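Local coordinates for endo-N-acetyl-beta-D-glucosaminidase (Hypocrea jecorina, PDB 4AC1), which cleaves N-linked glycans within their chitobiose core as a family 18 glycoside hydrolase and is responsible for deglycosylating the cellulases of this fungus, at residues L5-Q10 and W255-S260. Numbering follows the deposited sequence.
Sequences LIVYFQ and WEYFNS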
ATOM      1  N   LEU A   5      10.990   0.217   0.589  1.00  4.32           N
ATOM      2  CA  LEU A   5      10.529  -0.049   1.941  1.00  4.65           C
ATOM      3  C   LEU A   5       9.340   0.848   2.178  1.00  4.32           C
ATOM      4  O   LEU A   5       9.471   2.079   2.210  1.00  4.24           O
ATOM      5  CB  LEU A   5      11.615   0.217   2.992  1.00  5.29           C
ATOM      6  CG  LEU A   5      11.182   0.027   4.455  1.00  6.86           C
ATOM      7  CD1 LEU A   5      10.645  -1.395   4.722  1.00  8.17           C
ATOM      8  CD2 LEU A   5      12.309   0.367   5.423  1.00  8.51           C
ATOM      9  N   ILE A   6       8.179   0.225   2.333  1.00  4.59           N
ATOM     10  CA  ILE A   6       6.901   0.911   2.313  1.00  4.47           C
ATOM     11  C   ILE A   6       6.197   0.664   3.630  1.00  4.26           C
ATOM     12  O   ILE A   6       6.135  -0.471   4.088  1.00  4.91           O
ATOM     13  CB  ILE A   6       6.035   0.331   1.185  1.00  4.26           C
ATOM     14  CG1 ILE A   6       6.704   0.566  -0.177  1.00  4.27           C
ATOM     15  CG2 ILE A   6       4.605   0.897   1.217  1.00  4.98           C
ATOM     16  CD1 ILE A   6       6.578  -0.593  -1.131  1.00  5.83           C
ATOM     17  N   VAL A   7       5.689   1.717   4.252  1.00  3.91           N
ATOM     18  CA  VAL A   7       4.952   1.601   5.515  1.00  4.41           C
ATOM     19  C   VAL A   7       3.561   2.207   5.346  1.00  4.04           C
ATOM     20  O   VAL A   7       3.423   3.373   4.920  1.00  4.96           O
ATOM     21  CB  VAL A   7       5.681   2.323   6.663  1.00  4.68           C
ATOM     22  CG1 VAL A   7       4.770   2.451   7.905  1.00  5.98           C
ATOM     23  CG2 VAL A   7       6.981   1.607   6.997  1.00  5.72           C
ATOM     24  N   TYR A   8       2.537   1.408   5.644  1.00  4.12           N
ATOM     25  CA  TYR A   8       1.168   1.894   5.728  1.00  4.74           C
ATOM     26  C   TYR A   8       0.920   2.553   7.078  1.00  4.55           C
ATOM     27  O   TYR A   8       1.303   2.013   8.130  1.00  4.60           O
ATOM     28  CB  TYR A   8       0.182   0.746   5.557  1.00  4.61           C
ATOM     29  CG  TYR A   8       0.008   0.222   4.140  1.00  4.08           C
ATOM     30  CD1 TYR A   8       0.811  -0.800   3.627  1.00  4.87           C
ATOM     31  CD2 TYR A   8      -0.987   0.746   3.311  1.00  4.15           C
ATOM     32  CE1 TYR A   8       0.634  -1.268   2.323  1.00  5.53           C
ATOM     33  CE2 TYR A   8      -1.179   0.275   2.015  1.00  4.27           C
ATOM     34  CZ  TYR A   8      -0.364  -0.732   1.533  1.00  5.21           C
ATOM     35  OH  TYR A   8      -0.543  -1.219   0.254  1.00  5.09           O
ATOM     36  N   PHE A   9       0.274   3.719   7.031  1.00  4.70           N
ATOM     37  CA  PHE A   9       0.039   4.567   8.197  1.00  5.27           C
ATOM     38  C   PHE A   9      -1.470   4.821   8.269  1.00  5.60           C
ATOM     39  O   PHE A   9      -1.977   5.769   7.651  1.00  5.42           O
ATOM     40  CB  PHE A   9       0.833   5.871   8.006  1.00  5.67           C
ATOM     41  CG  PHE A   9       0.842   6.791   9.207  1.00  6.00           C
ATOM     42  CD1 PHE A   9       1.719   6.582  10.268  1.00  7.76           C
ATOM     43  CD2 PHE A   9       0.003   7.899   9.246  1.00  7.72           C
ATOM     44  CE1 PHE A   9       1.724   7.452  11.370  1.00  9.04           C
ATOM     45  CE2 PHE A   9       0.002   8.770  10.330  1.00  6.75           C
ATOM     46  CZ  PHE A   9       0.866   8.547  11.395  1.00  6.41           C
ATOM     47  N   GLN A  10      -2.192   3.918   8.946  1.00  6.17           N
ATOM     48  CA  GLN A  10      -3.658   4.006   9.076  1.00  7.01           C
ATOM     49  C   GLN A  10      -4.079   4.589  10.420  1.00  7.59           C
ATOM     50  O   GLN A  10      -4.928   5.484  10.483  1.00  8.49           O
ATOM     51  CB  GLN A  10      -4.354   2.660   8.868  1.00  6.92           C
ATOM     52  CG  GLN A  10      -5.859   2.846   8.711  1.00  8.61           C
ATOM     53  CD  GLN A  10      -6.628   1.555   8.675  1.00  9.52           C
ATOM     54  OE1 GLN A  10      -6.779   0.877   9.692  1.00  9.30           O
ATOM     55  NE2 GLN A  10      -7.139   1.216   7.513  1.00  7.96           N
ATOM     56  N   TRP A 255       2.120  -3.608   7.167  1.00  4.73           N
ATOM     57  CA  TRP A 255       0.808  -3.232   7.713  1.00  4.93           C
ATOM     58  C   TRP A 255       0.822  -3.479   9.233  1.00  4.85           C
ATOM     59  O   TRP A 255       0.870  -4.639   9.646  1.00  4.58           O
ATOM     60  CB  TRP A 255      -0.330  -4.050   7.068  1.00  5.33           C
ATOM     61  CG  TRP A 255      -1.627  -3.565   7.594  1.00  5.97           C
ATOM     62  CD1 TRP A 255      -2.248  -3.957   8.745  1.00  6.63           C
ATOM     63  CD2 TRP A 255      -2.425  -2.508   7.044  1.00  6.20           C
ATOM     64  NE1 TRP A 255      -3.397  -3.231   8.934  1.00  8.07           N
ATOM     65  CE2 TRP A 255      -3.526  -2.325   7.907  1.00  7.43           C
ATOM     66  CE3 TRP A 255      -2.315  -1.696   5.903  1.00  6.89           C
ATOM     67  CZ2 TRP A 255      -4.526  -1.372   7.659  1.00  8.77           C
ATOM     68  CZ3 TRP A 255      -3.302  -0.743   5.654  1.00  7.81           C
ATOM     69  CH2 TRP A 255      -4.399  -0.597   6.528  1.00  8.40           C
ATOM     70  N   GLU A 256       0.798  -2.448  10.081  1.00  4.50           N
ATOM     71  CA  GLU A 256       0.915  -1.025   9.731  1.00  4.68           C
ATOM     72  C   GLU A 256       1.813  -0.378  10.797  1.00  5.22           C
ATOM     73  O   GLU A 256       2.313  -1.050  11.711  1.00  5.13           O
ATOM     74  CB  GLU A 256      -0.462  -0.348   9.698  1.00  5.62           C
ATOM     75  CG  GLU A 256      -1.245  -0.529  10.994  1.00  6.27           C
ATOM     76  CD  GLU A 256      -2.091   0.678  11.379  1.00  7.92           C
ATOM     77  OE1 GLU A 256      -1.766   1.827  10.986  1.00  6.61           O
ATOM     78  OE2 GLU A 256      -3.094   0.471  12.094  1.00  8.85           O
ATOM     79  N   TYR A 257       2.025   0.928  10.707  1.00  5.40           N
ATOM     80  CA  TYR A 257       3.119   1.542  11.456  1.00  5.60           C
ATOM     81  C   TYR A 257       3.063   1.455  12.984  1.00  5.63           C
ATOM     82  O   TYR A 257       3.992   0.934  13.617  1.00  5.32           O
ATOM     83  CB  TYR A 257       3.290   3.008  11.060  1.00  5.72           C
ATOM     84  CG  TYR A 257       4.338   3.757  11.864  1.00  6.01           C
ATOM     85  CD1 TYR A 257       5.684   3.369  11.844  1.00  5.55           C
ATOM     86  CD2 TYR A 257       3.983   4.860  12.638  1.00  6.12           C
ATOM     87  CE1 TYR A 257       6.644   4.075  12.568  1.00  5.65           C
ATOM     88  CE2 TYR A 257       4.942   5.569  13.378  1.00  6.24           C
ATOM     89  CZ  TYR A 257       6.271   5.172  13.329  1.00  5.69           C
ATOM     90  OH  TYR A 257       7.242   5.856  14.032  1.00  6.72           O
ATOM     91  N   PHE A 258       1.992   1.994  13.565  1.00  6.63           N
ATOM     92  CA  PHE A 258       2.035   2.534  14.939  1.00  7.05           C
ATOM     93  C   PHE A 258       2.402   1.573  16.068  1.00  6.98           C
ATOM     94  O   PHE A 258       2.858   2.014  17.117  1.00  7.04           O
ATOM     95  CB  PHE A 258       0.719   3.238  15.299  1.00  7.38           C
ATOM     96  CG  PHE A 258      -0.328   2.313  15.838  1.00  8.27           C
ATOM     97  CD1 PHE A 258      -0.938   1.372  15.009  1.00  7.89           C
ATOM     98  CD2 PHE A 258      -0.690   2.369  17.187  1.00 10.03           C
ATOM     99  CE1 PHE A 258      -1.899   0.517  15.506  1.00  9.85           C
ATOM    100  CE2 PHE A 258      -1.649   1.511  17.699  1.00 11.45           C
ATOM    101  CZ  PHE A 258      -2.254   0.589  16.865  1.00  9.75           C
ATOM    102  N   ASN A 259       2.184   0.280  15.861  1.00  6.31           N
ATOM    103  CA  ASN A 259       2.393  -0.717  16.914  1.00  7.28           C
ATOM    104  C   ASN A 259       3.365  -1.799  16.493  1.00  7.27           C
ATOM    105  O   ASN A 259       3.454  -2.851  17.130  1.00  7.19           O
ATOM    106  CB  ASN A 259       1.049  -1.348  17.333  1.00  7.44           C
ATOM    107  CG  ASN A 259       0.351  -2.079  16.184  1.00  8.93           C
ATOM    108  OD1 ASN A 259       0.786  -2.018  15.040  1.00  7.80           O
ATOM    109  ND2 ASN A 259      -0.730  -2.775  16.492  1.00  9.47           N
ATOM    110  N   SER A 260       4.117  -1.535  15.430  1.00  6.37           N
ATOM    111  CA  SER A 260       5.017  -2.533  14.865  1.00  5.88           C
ATOM    112  C   SER A 260       5.938  -3.174  15.885  1.00  6.12           C
ATOM    113  O   SER A 260       6.593  -2.481  16.655  1.00  5.97           O
ATOM    114  CB  SER A 260       5.891  -1.892  13.809  1.00  5.85           C
ATOM    115  OG  SER A 260       5.133  -1.407  12.725  1.00  4.77           O
TER
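Tyr8 and Trp255 meet where the first strand of the family 18 (beta/alpha)8 barrel lies beside the last, and the pair illustrates how a barrel closes on itself while probably contributing to the floor of the active-site pocket, as in other family 18 enzymes. The benzene part of the indole crosses the Tyr8 side chain at about a right angle, the ring planes 52° apart; CE3 of Trp255 comes 3.5 Å from CG of Tyr8. A chi1 of -176° sets CG of Trp255 anti to the backbone N. The outer rim of the indole, CZ2 and CH2, lies against the Gln10 amide, whose NE2 meets the ring edge in plane, 3.4 Å from Trp255 CH2, the amide standing almost perpendicular to the ring. An alanine in place of Trp255 would probably open a gap beside Tyr8 and leave the Gln10 amide without the ring edge that it now abuts.

The backbones are joined by the amide of Tyr257, whose N donates to O of Tyr8 over 2.9 Å. Glu256 adds a second tie: its OE1 accepts the N-H of Gln10 at 3.0 Å, on the syn side but 34° out of the carboxylate plane. On the flank away from the indole, CB of Tyr257 packs 3.5 Å from CG1 of Val7, and the Tyr257 and Phe9 side chains run side by side, pointing the same way, with CD2 of Tyr257 at the edge of the Phe9 ring.

A second shell positions these groups. Tyr8 OH is hydrogen-bonded to Asp123, Gln10 NE2 to Ser40 OG, and Glu256 OE2 to Thr11. Trp255 also lies near Glu127, a zinc ligand, consistent with a place in the active-site cleft. The peptide between Trp255 and Glu256 is cis, a recurrent feature at the end of the last strand in the family, and CB of Glu256 sits 3.9 Å above one face of the indole, offset toward the rim.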